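Local coordinates for protein RNA-dependent RNA polymerase (Dera Ghazi Khan orthonairovirus, PDB 6DX2) that probably copies viral RNA as the large nairovirus replicase, represented here by its N-terminal ovarian tumour (OTU) cysteine protease domain, a viral deubiquitinase, at residues Ala66-Ala69 against Gln75-Gln78; Cys42-Val47 against Arg59-Thr64; Phe49-Ser54 against Lys110-Thr115; Ile117-Asp122 against Gly136-Ala141. One frame throughout, in Å; residues are numbered along the deposited sequence.

How the contacts relate
From the N terminus, helix 42-52 gives its first turns to contact 2, which brings helix 58-71 across it and closes a short loop. Contact 1 follows in series, folding the chain after helix 58-71 back against that helix. Contact 3 starts at the far end of helix 42-52 and reaches Leu112 and Ile114; the wide loop it closes holds contact 1 entirely, while its segments alternate with those of contact 2. Contact 4 comes last, tying strand 116-121 to the turn before strand 142-147. Lys110 and Thr115 join contact 3 to contacts 1 and 4 through probable hydrogen bonds to Gln75 and Gly136, the first from helix 102-112, the second just ahead of strand 116-121.

Contact 1: residues Ala66-Ala69 against Gln75-Gln78; sequences ASFA and QCVQ
The sulfur of Cys76 rests against helix 58-71, touching the backbone of Ala69 and the edge of the Phe68 ring, and it forms the tight part of the contact. SG stands 3.8 Å from Phe68 CD2 and 3.8 Å from Ala69 CA, while the methyl of Ala69 is a little farther off, its CB 4.3 Å from Cys76 SG. Relative to the ring, the sulfur is at the edge: Cys76 SG lies 5.0 Å from the Phe68 centroid, 82° off the normal, in a sulfur-aromatic contact made near the ring plane. Phe68 comes within reach because its CG is swung anti to the backbone N (chi1 -169°), which carries the ring out of helix 58-71. On the other segment Cys76 is the centre of an inverse gamma turn, just ahead of helix 77-82, and its bond to CB is directed at the helix.

Gln75 makes the looser, solvent side. It offers CB alone, 4.0 Å from Phe68 CE2, at the same ring edge; beyond CB the chain bends at chi2 and the amide is led away, its plane 72° from the ring. Helix 102-112 backs the group, with Ile107 touching both Phe68 and Cys76, and Lys110 NZ bonded to Gln75 O. Helix 86-93 covers Ala69 through Tyr89 and Arg90. No hydrogen bond crosses between the segments, so the link rests on dispersion and on the weak attraction expected between a polarisable sulfur and the slightly positive hydrogens of an aromatic rim.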
loop_
_atom_site.group_PDB
_atom_site.type_symbol
_atom_site.label_atom_id
_atom_site.label_comp_id
_atom_site.label_asym_id
_atom_site.label_seq_id
_atom_site.Cartn_x
_atom_site.Cartn_y
_atom_site.Cartn_z
ATOM N N ALA A 66 8.605 0.891 11.380
ATOM C CA ALA A 66 9.967 0.908 11.845
ATOM C C ALA A 66 10.206 -0.241 12.822
ATOM O O ALA A 66 11.267 -0.854 12.803
ATOM C CB ALA A 66 10.277 2.262 12.485
ATOM N N SER A 67 9.217 -0.548 13.674
ATOM C CA SER A 67 9.398 -1.628 14.637
ATOM C C SER A 67 9.516 -2.958 13.916
ATOM O O SER A 67 10.358 -3.803 14.289
ATOM C CB SER A 67 8.239 -1.667 15.648
ATOM O OG SER A 67 7.138 -2.437 15.163
ATOM N N PHE A 68 8.705 -3.146 12.866
ATOM C CA PHE A 68 8.817 -4.375 12.096
ATOM C C PHE A 68 10.196 -4.472 11.443
ATOM O O PHE A 68 10.803 -5.540 11.439
ATOM C CB PHE A 68 7.701 -4.473 11.057
ATOM C CG PHE A 68 7.610 -5.822 10.424
ATOM C CD1 PHE A 68 6.835 -6.826 10.995
ATOM C CD2 PHE A 68 8.372 -6.112 9.289
ATOM C CE1 PHE A 68 6.772 -8.086 10.421
ATOM C CE2 PHE A 68 8.324 -7.369 8.718
ATOM C CZ PHE A 68 7.500 -8.353 9.273
ATOM N N ALA A 69 10.674 -3.374 10.833
ATOM C CA ALA A 69 11.973 -3.380 10.157
ATOM C C ALA A 69 13.109 -3.687 11.129
ATOM O O ALA A 69 14.077 -4.362 10.770
ATOM C CB ALA A 69 12.194 -2.020 9.452
ATOM N N GLN A 75 12.521 -10.246 6.664
ATOM C CA GLN A 75 11.248 -10.273 5.963
ATOM C C GLN A 75 10.964 -8.993 5.168
ATOM O O GLN A 75 9.957 -8.923 4.462
ATOM C CB GLN A 75 10.113 -10.479 6.962
ATOM C CG GLN A 75 10.409 -11.607 7.959
ATOM C CD GLN A 75 10.800 -12.910 7.277
ATOM O OE1 GLN A 75 11.922 -13.428 7.458
ATOM N NE2 GLN A 75 9.876 -13.452 6.481
ATOM N N CYS A 76 11.812 -7.977 5.275
ATOM C CA CYS A 76 11.614 -6.725 4.539
ATOM C C CYS A 76 12.305 -6.829 3.180
ATOM O O CYS A 76 13.353 -6.217 2.934
ATOM C CB CYS A 76 12.177 -5.566 5.352
ATOM S SG CYS A 76 11.308 -5.359 6.962
ATOM N N VAL A 77 11.743 -7.693 2.325
ATOM C CA VAL A 77 12.478 -8.122 1.126
ATOM C C VAL A 77 12.802 -6.920 0.245
ATOM O O VAL A 77 13.952 -6.742 -0.202
ATOM C CB VAL A 77 11.667 -9.172 0.340
ATOM C CG1 VAL A 77 12.320 -9.514 -1.007
ATOM C CG2 VAL A 77 11.472 -10.423 1.172
ATOM N N GLN A 78 11.790 -6.075 -0.017
ATOM C CA GLN A 78 12.021 -4.978 -0.940
ATOM C C GLN A 78 12.906 -3.921 -0.310
ATOM O O GLN A 78 13.771 -3.353 -0.983
ATOM C CB GLN A 78 10.694 -4.374 -1.407
ATOM C CG GLN A 78 9.817 -5.303 -2.260
ATOM C CD GLN A 78 10.496 -5.799 -3.541
ATOM O OE1 GLN A 78 11.016 -6.928 -3.603
ATOM N NE2 GLN A 78 10.491 -4.961 -4.570
#

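Contact 2: residues Cys42-Val47 against Arg59-Thr64; sequences CFFYSV and RSIKNT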
loop_
_atom_site.group_PDB
_atom_site.type_symbol
_atom_site.label_atom_id
_atom_site.label_comp_id
_atom_site.label_asym_id
_atom_site.label_seq_id
_atom_site.Cartn_x
_atom_site.Cartn_y
_atom_site.Cartn_z
ATOM N N CYS A 42 1.709 11.211 1.672
ATOM C CA CYS A 42 0.392 10.752 1.231
ATOM C C CYS A 42 0.192 9.231 1.369
ATOM O O CYS A 42 -0.944 8.824 1.620
ATOM C CB CYS A 42 0.116 11.179 -0.210
ATOM S SG CYS A 42 1.315 10.553 -1.414
ATOM N N PHE A 43 1.244 8.394 1.244
ATOM C CA PHE A 43 1.068 6.964 1.441
ATOM C C PHE A 43 0.589 6.724 2.859
ATOM O O PHE A 43 -0.385 5.996 3.077
ATOM C CB PHE A 43 2.396 6.236 1.167
ATOM C CG PHE A 43 2.349 4.773 1.486
ATOM C CD1 PHE A 43 2.079 3.854 0.480
ATOM C CD2 PHE A 43 2.502 4.333 2.791
ATOM C CE1 PHE A 43 2.005 2.487 0.773
ATOM C CE2 PHE A 43 2.407 2.949 3.104
ATOM C CZ PHE A 43 2.165 2.038 2.062
ATOM N N PHE A 44 1.181 7.457 3.811
ATOM C CA PHE A 44 0.877 7.284 5.219
ATOM C C PHE A 44 -0.428 7.946 5.585
ATOM O O PHE A 44 -1.146 7.419 6.417
ATOM C CB PHE A 44 2.067 7.801 6.062
ATOM C CG PHE A 44 3.407 7.138 5.639
ATOM C CD1 PHE A 44 3.700 5.807 6.005
ATOM C CD2 PHE A 44 4.253 7.809 4.735
ATOM C CE1 PHE A 44 4.900 5.214 5.566
ATOM C CE2 PHE A 44 5.406 7.234 4.272
ATOM C CZ PHE A 44 5.731 5.930 4.664
ATOM N N TYR A 45 -0.756 9.085 4.965
ATOM C CA TYR A 45 -2.097 9.660 5.132
ATOM C C TYR A 45 -3.140 8.663 4.680
ATOM O O TYR A 45 -4.201 8.523 5.306
ATOM C CB TYR A 45 -2.280 10.899 4.282
ATOM C CG TYR A 45 -1.442 12.114 4.670
ATOM C CD1 TYR A 45 -0.833 12.208 5.948
ATOM C CD2 TYR A 45 -1.144 13.070 3.707
ATOM C CE1 TYR A 45 -0.023 13.349 6.279
ATOM C CE2 TYR A 45 -0.319 14.144 4.005
ATOM C CZ TYR A 45 0.232 14.276 5.279
ATOM O OH TYR A 45 1.044 15.355 5.558
ATOM N N SER A 46 -2.868 8.006 3.545
ATOM C CA SER A 46 -3.861 7.139 2.939
ATOM C C SER A 46 -4.119 5.925 3.808
ATOM O O SER A 46 -5.293 5.538 4.012
ATOM C CB SER A 46 -3.397 6.737 1.551
ATOM O OG SER A 46 -3.438 7.846 0.672
ATOM N N VAL A 47 -3.045 5.286 4.277
ATOM C CA VAL A 47 -3.190 4.130 5.161
ATOM C C VAL A 47 -3.882 4.542 6.452
ATOM O O VAL A 47 -4.810 3.863 6.914
ATOM C CB VAL A 47 -1.815 3.512 5.435
ATOM C CG1 VAL A 47 -1.915 2.514 6.620
ATOM C CG2 VAL A 47 -1.389 2.846 4.151
ATOM N N ARG A 59 1.871 9.292 11.422
ATOM C CA ARG A 59 3.208 9.084 11.975
ATOM C C ARG A 59 3.302 7.786 12.773
ATOM O O ARG A 59 4.345 7.125 12.764
ATOM C CB ARG A 59 3.623 10.258 12.877
ATOM C CG ARG A 59 3.500 11.666 12.246
ATOM C CD ARG A 59 4.224 12.767 13.084
ATOM N NE ARG A 59 5.628 12.770 12.683
ATOM C CZ ARG A 59 6.201 13.700 11.918
ATOM N NH1 ARG A 59 5.514 14.765 11.501
ATOM N NH2 ARG A 59 7.481 13.577 11.597
ATOM N N SER A 60 2.249 7.409 13.491
ATOM C CA SER A 60 2.354 6.176 14.264
ATOM C C SER A 60 2.389 4.954 13.359
ATOM O O SER A 60 2.959 3.923 13.737
ATOM C CB SER A 60 1.212 6.092 15.267
ATOM O OG SER A 60 0.001 6.000 14.576
ATOM N N ILE A 61 1.823 5.052 12.168
ATOM C CA ILE A 61 1.952 3.959 11.207
ATOM C C ILE A 61 3.407 3.776 10.806
ATOM O O ILE A 61 3.900 2.650 10.705
ATOM C CB ILE A 61 1.066 4.231 9.989
ATOM C CG1 ILE A 61 -0.388 4.007 10.404
ATOM C CG2 ILE A 61 1.465 3.350 8.844
ATOM C CD1 ILE A 61 -1.283 4.874 9.640
ATOM N N LYS A 62 4.112 4.892 10.574
ATOM C CA LYS A 62 5.554 4.830 10.347
ATOM C C LYS A 62 6.271 4.139 11.488
ATOM O O LYS A 62 7.254 3.430 11.264
ATOM C CB LYS A 62 6.147 6.239 10.177
ATOM C CG LYS A 62 5.790 6.845 8.807
ATOM C CD LYS A 62 6.511 8.180 8.665
ATOM C CE LYS A 62 6.957 8.352 7.256
ATOM N NZ LYS A 62 7.809 9.532 7.106
ATOM N N ASN A 63 5.867 4.426 12.740
ATOM C CA ASN A 63 6.564 3.819 13.870
ATOM C C ASN A 63 6.351 2.314 13.897
ATOM O O ASN A 63 7.267 1.558 14.250
ATOM C CB ASN A 63 6.103 4.460 15.184
ATOM C CG ASN A 63 6.596 5.897 15.319
ATOM O OD1 ASN A 63 7.608 6.255 14.735
ATOM N ND2 ASN A 63 5.888 6.713 16.091
ATOM N N THR A 64 5.149 1.877 13.507
ATOM C CA THR A 64 4.853 0.458 13.401
ATOM C C THR A 64 5.721 -0.194 12.337
ATOM O O THR A 64 6.319 -1.252 12.576
ATOM C CB THR A 64 3.365 0.278 13.102
ATOM O OG1 THR A 64 2.624 0.709 14.250
ATOM C CG2 THR A 64 3.089 -1.176 12.858
#
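Lys62 lays its aliphatic chain over one face of the Phe44 ring where two helices of the OTU protease fold, 42-52 and 58-71, pass nearly at right angles. The segment axes come within 9.3 Å and make an angle of 99°. Lys62 CE sits over the ring, 3.7 Å from the Phe44 centroid and 16° off its normal, a CH-pi contact; farther back along the chain, Lys62 CG is 3.6 Å from Phe44 CD1. The ammonium adds an off-centre cation-pi component, with Lys62 NZ 4.8 Å from the same centroid, but it has a stronger partner in the carbonyl oxygen of Met93, to which it is hydrogen-bonded. That bond anchors the far end of the chain, consistent with CE staying over the ring.

Next to the ring, Ile61 fills the angle between the helices. Its CG2 lies at the ring edge, and its CD1 is 3.9 Å from Val47 CG1, one turn farther along helix 42-52. Val47 meets it through CG1 since that branch is anti to the backbone N (chi1 167°).

In the second shell, Phe43 CD2 lies over the opposite face, offset toward the rim, so the Phe44 ring is flanked on both faces, by its helix neighbour and by the lysine. Leu108 of helix 102-112 touches both Val47 and Ile61. Inside the first turn of helix 42-52, Cys42 O is gripped twice: Ser46 N approaches from one face of the carbonyl plane, and Ser46 OG, 2.8 Å from Cys42 O, from the other.

Contact 3: residues Phe49-Ser54 against Lys110-Thr115; sequences FLLFES and KALNIT
Two helix C-termini of the OTU protease domain meet here, those of helices 42-52 and 102-112, through Leu51 on one side and Leu112 with Ile114 on the other. Leu51 reaches across with both terminal methyls. Leu51 CD1 meets Leu112 CD1 methyl to methyl at 3.9 Å, the two side chains at a slant to each other, and the other branch faces the isoleucine, with Leu51 CD2 4.3 Å from Ile114 CD1. Each branch of the fork thus meets one of the two residues that flank Asn113. The backbones stay well apart, 10.2 Å between Leu51 CA and Ile114 CA, so the bridge consists of side-chain ends alone. It is a small contact near the surface, without hydrogen bonds between the segments.

Both chains leave their helices in the same way. Glu53 and Asn113 each take a positive phi of 57°, the left-handed conformation that turns a chain out of its helix. Glu53 N still closes the last turn, bonded to Phe49 O at 2.8 Å. After Asn113 the backbone extends, and Ile114 points back toward helix 42-52. With chi1 at 60°, its CG1 is flanked by both the backbone N and the carbonyl carbon, and the extended end carries CD1 to Leu51.

Leu142 of strand 142-147 touches both Leu51 and Ile114, and Thr64 of helix 58-71 packs on Leu112. Thr115, at the end of the segment, already pairs through its backbone with Leu142. Aliphatic packing where helices end beside the central strands 116-121 and 142-147 belongs to the layered alpha/beta build of OTU proteases.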
loop_
_atom_site.group_PDB
_atom_site.type_symbol
_atom_site.label_atom_id
_atom_site.label_comp_id
_atom_site.label_asym_id
_atom_site.label_seq_id
_atom_site.Cartn_x
_atom_site.Cartn_y
_atom_site.Cartn_z
ATOM N N PHE A 49 -6.009 6.983 6.810
ATOM C CA PHE A 49 -7.427 7.206 6.520
ATOM C C PHE A 49 -8.197 5.896 6.522
ATOM O O PHE A 49 -9.317 5.833 7.065
ATOM C CB PHE A 49 -7.621 7.890 5.163
ATOM C CG PHE A 49 -9.096 8.215 4.899
ATOM C CD1 PHE A 49 -9.705 9.255 5.563
ATOM C CD2 PHE A 49 -9.861 7.387 4.093
ATOM C CE1 PHE A 49 -11.077 9.561 5.359
ATOM C CE2 PHE A 49 -11.218 7.666 3.896
ATOM C CZ PHE A 49 -11.807 8.758 4.533
ATOM N N LEU A 50 -7.622 4.867 5.896
ATOM C CA LEU A 50 -8.324 3.591 5.775
ATOM C C LEU A 50 -8.398 2.845 7.095
ATOM O O LEU A 50 -9.374 2.101 7.315
ATOM C CB LEU A 50 -7.672 2.739 4.710
ATOM C CG LEU A 50 -7.891 3.310 3.302
ATOM C CD1 LEU A 50 -7.074 2.538 2.323
ATOM C CD2 LEU A 50 -9.393 3.260 2.866
ATOM N N LEU A 51 -7.411 3.004 7.977
ATOM C CA LEU A 51 -7.471 2.290 9.257
ATOM C C LEU A 51 -8.288 3.032 10.309
ATOM O O LEU A 51 -8.995 2.389 11.094
ATOM C CB LEU A 51 -6.080 2.047 9.806
ATOM C CG LEU A 51 -5.198 1.208 8.922
ATOM C CD1 LEU A 51 -3.782 1.195 9.509
ATOM C CD2 LEU A 51 -5.736 -0.284 8.843
ATOM N N PHE A 52 -8.254 4.371 10.324
ATOM C CA PHE A 52 -8.812 5.166 11.404
ATOM C C PHE A 52 -9.875 6.173 10.981
ATOM O O PHE A 52 -10.432 6.837 11.859
ATOM C CB PHE A 52 -7.692 5.957 12.127
ATOM C CG PHE A 52 -6.613 5.065 12.714
ATOM C CD1 PHE A 52 -6.808 4.435 13.928
ATOM C CD2 PHE A 52 -5.431 4.834 12.040
ATOM C CE1 PHE A 52 -5.817 3.574 14.441
ATOM C CE2 PHE A 52 -4.423 3.984 12.574
ATOM C CZ PHE A 52 -4.636 3.366 13.743
ATOM N N GLU A 53 -10.136 6.347 9.679
ATOM C CA GLU A 53 -11.014 7.402 9.161
ATOM C C GLU A 53 -10.523 8.768 9.599
ATOM O O GLU A 53 -11.301 9.692 9.836
ATOM C CB GLU A 53 -12.483 7.180 9.571
ATOM C CG GLU A 53 -13.079 5.877 9.030
ATOM C CD GLU A 53 -13.470 5.915 7.527
ATOM O OE1 GLU A 53 -13.494 4.826 6.910
ATOM O OE2 GLU A 53 -13.772 6.992 6.960
ATOM N N SER A 54 -9.206 8.896 9.700
ATOM C CA SER A 54 -8.575 10.122 10.126
ATOM C C SER A 54 -7.147 10.068 9.613
ATOM O O SER A 54 -6.603 8.987 9.399
ATOM C CB SER A 54 -8.600 10.247 11.648
ATOM O OG SER A 54 -7.639 11.182 12.091
ATOM N N LYS A 110 2.677 -7.144 6.613
ATOM C CA LYS A 110 3.140 -8.076 7.627
ATOM C C LYS A 110 2.995 -7.487 9.037
ATOM O O LYS A 110 2.614 -8.197 9.971
ATOM C CB LYS A 110 4.600 -8.459 7.354
ATOM C CG LYS A 110 4.814 -9.128 5.985
ATOM C CD LYS A 110 6.269 -9.184 5.526
ATOM C CE LYS A 110 6.344 -9.839 4.108
ATOM N NZ LYS A 110 7.721 -10.359 3.794
ATOM N N ALA A 111 3.293 -6.195 9.215
ATOM C CA ALA A 111 3.358 -5.687 10.581
ATOM C C ALA A 111 1.987 -5.655 11.239
ATOM O O ALA A 111 1.880 -5.780 12.468
ATOM C CB ALA A 111 4.002 -4.301 10.582
ATOM N N LEU A 112 0.926 -5.424 10.446
ATOM C CA LEU A 112 -0.413 -5.310 10.984
ATOM C C LEU A 112 -1.299 -6.485 10.619
ATOM O O LEU A 112 -2.471 -6.498 11.030
ATOM C CB LEU A 112 -1.060 -3.985 10.478
ATOM C CG LEU A 112 -0.423 -2.738 11.051
ATOM C CD1 LEU A 112 -1.221 -1.520 10.519
ATOM C CD2 LEU A 112 -0.408 -2.739 12.585
ATOM N N ASN A 113 -0.779 -7.486 9.903
ATOM C CA ASN A 113 -1.608 -8.637 9.509
ATOM C C ASN A 113 -2.818 -8.156 8.733
ATOM O O ASN A 113 -3.981 -8.489 9.018
ATOM C CB ASN A 113 -2.024 -9.473 10.720
ATOM C CG ASN A 113 -0.900 -10.321 11.185
ATOM O OD1 ASN A 113 -0.092 -9.901 12.029
ATOM N ND2 ASN A 113 -0.778 -11.493 10.575
ATOM N N ILE A 114 -2.532 -7.318 7.758
ATOM C CA ILE A 114 -3.553 -6.823 6.868
ATOM C C ILE A 114 -3.035 -7.040 5.454
ATOM O O ILE A 114 -1.874 -7.382 5.218
ATOM C CB ILE A 114 -3.907 -5.334 7.117
ATOM C CG1 ILE A 114 -2.674 -4.480 6.926
ATOM C CG2 ILE A 114 -4.492 -5.144 8.538
ATOM C CD1 ILE A 114 -2.818 -2.938 7.215
ATOM N N THR A 115 -3.943 -6.857 4.514
ATOM C CA THR A 115 -3.591 -6.960 3.110
ATOM C C THR A 115 -3.648 -5.564 2.539
ATOM O O THR A 115 -4.588 -4.805 2.858
ATOM C CB THR A 115 -4.569 -7.923 2.416
ATOM O OG1 THR A 115 -4.290 -9.256 2.908
ATOM C CG2 THR A 115 -4.350 -7.986 0.889
#

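Contact 4: residues Ile117-Asp122 against Gly136-Ala141; sequences ILWEAD and GLVSTA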
loop_
_atom_site.group_PDB
_atom_site.type_symbol
_atom_site.label_atom_id
_atom_site.label_comp_id
_atom_site.label_asym_id
_atom_site.label_seq_id
_atom_site.Cartn_x
_atom_site.Cartn_y
_atom_site.Cartn_z
ATOM N N ILE A 117 -3.224 -3.388 -1.196
ATOM C CA ILE A 117 -3.164 -3.524 -2.647
ATOM C C ILE A 117 -2.804 -2.181 -3.244
ATOM O O ILE A 117 -3.442 -1.168 -2.928
ATOM C CB ILE A 117 -4.491 -4.036 -3.220
ATOM C CG1 ILE A 117 -4.788 -5.384 -2.602
ATOM C CG2 ILE A 117 -4.449 -4.069 -4.781
ATOM C CD1 ILE A 117 -6.222 -5.923 -2.992
ATOM N N LEU A 118 -1.780 -2.170 -4.096
ATOM C CA LEU A 118 -1.390 -0.958 -4.797
ATOM C C LEU A 118 -1.960 -1.067 -6.193
ATOM O O LEU A 118 -1.528 -1.915 -6.982
ATOM C CB LEU A 118 0.127 -0.773 -4.842
ATOM C CG LEU A 118 0.870 -0.840 -3.500
ATOM C CD1 LEU A 118 2.409 -0.472 -3.644
ATOM C CD2 LEU A 118 0.161 0.012 -2.444
ATOM N N TRP A 119 -2.950 -0.214 -6.502
ATOM C CA TRP A 119 -3.549 -0.204 -7.825
ATOM C C TRP A 119 -2.874 0.931 -8.581
ATOM O O TRP A 119 -3.156 2.108 -8.339
ATOM C CB TRP A 119 -5.049 0.068 -7.737
ATOM C CG TRP A 119 -5.836 -0.954 -6.931
ATOM C CD1 TRP A 119 -6.154 -0.884 -5.586
ATOM C CD2 TRP A 119 -6.409 -2.173 -7.418
ATOM N NE1 TRP A 119 -6.925 -1.958 -5.229
ATOM C CE2 TRP A 119 -7.090 -2.770 -6.329
ATOM C CE3 TRP A 119 -6.428 -2.806 -8.667
ATOM C CZ2 TRP A 119 -7.724 -3.997 -6.413
ATOM C CZ3 TRP A 119 -7.106 -4.055 -8.763
ATOM C CH2 TRP A 119 -7.737 -4.621 -7.652
ATOM N N GLU A 120 -1.982 0.593 -9.503
ATOM C CA GLU A 120 -1.377 1.608 -10.349
ATOM C C GLU A 120 -2.324 1.915 -11.488
ATOM O O GLU A 120 -2.689 1.026 -12.272
ATOM C CB GLU A 120 -0.010 1.159 -10.853
ATOM C CG GLU A 120 1.056 1.401 -9.763
ATOM C CD GLU A 120 2.360 0.647 -9.973
ATOM O OE1 GLU A 120 2.692 -0.216 -9.122
ATOM O OE2 GLU A 120 3.051 0.928 -10.980
ATOM N N ALA A 121 -2.662 3.219 -11.606
ATOM C CA ALA A 121 -3.685 3.722 -12.493
ATOM C C ALA A 121 -3.077 4.738 -13.437
ATOM O O ALA A 121 -2.164 5.493 -13.055
ATOM C CB ALA A 121 -4.827 4.399 -11.695
ATOM N N ASP A 122 -3.625 4.806 -14.656
ATOM C CA ASP A 122 -3.312 5.952 -15.499
ATOM C C ASP A 122 -4.204 7.158 -15.144
ATOM O O ASP A 122 -5.030 7.113 -14.222
ATOM C CB ASP A 122 -3.437 5.588 -16.982
ATOM C CG ASP A 122 -4.868 5.177 -17.385
ATOM O OD1 ASP A 122 -5.013 4.500 -18.428
ATOM O OD2 ASP A 122 -5.837 5.515 -16.670
ATOM N N GLY A 136 -5.103 -11.713 1.824
ATOM C CA GLY A 136 -6.506 -11.435 1.999
ATOM C C GLY A 136 -7.168 -10.973 0.712
ATOM O O GLY A 136 -6.581 -10.918 -0.359
ATOM N N LEU A 137 -8.437 -10.649 0.828
ATOM C CA LEU A 137 -9.274 -10.325 -0.324
ATOM C C LEU A 137 -9.358 -8.822 -0.547
ATOM O O LEU A 137 -9.184 -8.043 0.391
ATOM C CB LEU A 137 -10.697 -10.851 -0.103
ATOM C CG LEU A 137 -10.844 -12.371 0.141
ATOM C CD1 LEU A 137 -12.259 -12.718 0.626
ATOM C CD2 LEU A 137 -10.453 -13.125 -1.138
ATOM N N VAL A 138 -9.709 -8.409 -1.770
ATOM C CA VAL A 138 -9.822 -6.964 -2.059
ATOM C C VAL A 138 -10.709 -6.237 -1.041
ATOM O O VAL A 138 -10.333 -5.181 -0.503
ATOM C CB VAL A 138 -10.327 -6.717 -3.485
ATOM C CG1 VAL A 138 -10.665 -5.197 -3.682
ATOM C CG2 VAL A 138 -9.300 -7.164 -4.480
ATOM N N SER A 139 -11.866 -6.813 -0.715
ATOM C CA SER A 139 -12.810 -6.134 0.153
ATOM C C SER A 139 -12.282 -5.911 1.557
ATOM O O SER A 139 -12.799 -5.032 2.251
ATOM C CB SER A 139 -14.114 -6.908 0.240
ATOM O OG SER A 139 -13.926 -8.204 0.767
ATOM N N THR A 140 -11.280 -6.689 2.008
ATOM C CA THR A 140 -10.720 -6.475 3.331
ATOM C C THR A 140 -9.413 -5.719 3.276
ATOM O O THR A 140 -8.864 -5.409 4.322
ATOM C CB THR A 140 -10.499 -7.846 4.042
ATOM O OG1 THR A 140 -9.624 -8.676 3.266
ATOM C CG2 THR A 140 -11.797 -8.604 4.170
ATOM N N ALA A 141 -8.877 -5.495 2.093
ATOM C CA ALA A 141 -7.583 -4.877 1.986
ATOM C C ALA A 141 -7.669 -3.373 2.199
ATOM O O ALA A 141 -8.739 -2.755 2.068
ATOM C CB ALA A 141 -6.982 -5.153 0.594
#
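The indole of Trp119 meets Val138 at its edge and carries Ile117 on one face, at the place where the OTU-fold sheet meets the turn leading into strand 142-147. Trp119 CZ2 is 4.0 Å from Val138 CG2, which lies near the ring plane, and the two side chains are set at about a right angle. On the face, Ile117 CG2 rests 3.2 Å above the plane, offset toward the rim. Ile117 and Trp119 are two residues apart on strand 116-121 and so project from the same side of it. Phe25 and Phe31 also meet the tryptophan, with planes steeply inclined to it.

Ile117 makes the closest approach to the turn. Its CD1 fits between two residues, 3.6 Å from Val138 CG2 and 3.7 Å from Ala141 CB. The extended chain (chi2 173°) sends this methyl outward while CG2 stays behind on the indole, so one side chain serves both neighbours. Val138 likewise uses CG2 twice, for Ile117 and for Trp119.

Polar bonds fix the surroundings of this buried apolar patch. Trp119 NE1 donates to Asn143 OD1, while ND2 of the same Asn143 donates to Val138 O, so one amide links the strand and the turn, and the NE1 bond would restrain the rotation of the indole. Ser139, on the outward side, is bonded to Asp7. Within the turn, residues 138-140 form a 3-10 segment. Thr140 N is bonded to Leu137 O, and Ala141 N lies 3.0 Å from Val138 O in a backbone hydrogen bond made by the same alanine whose CB meets Ile117.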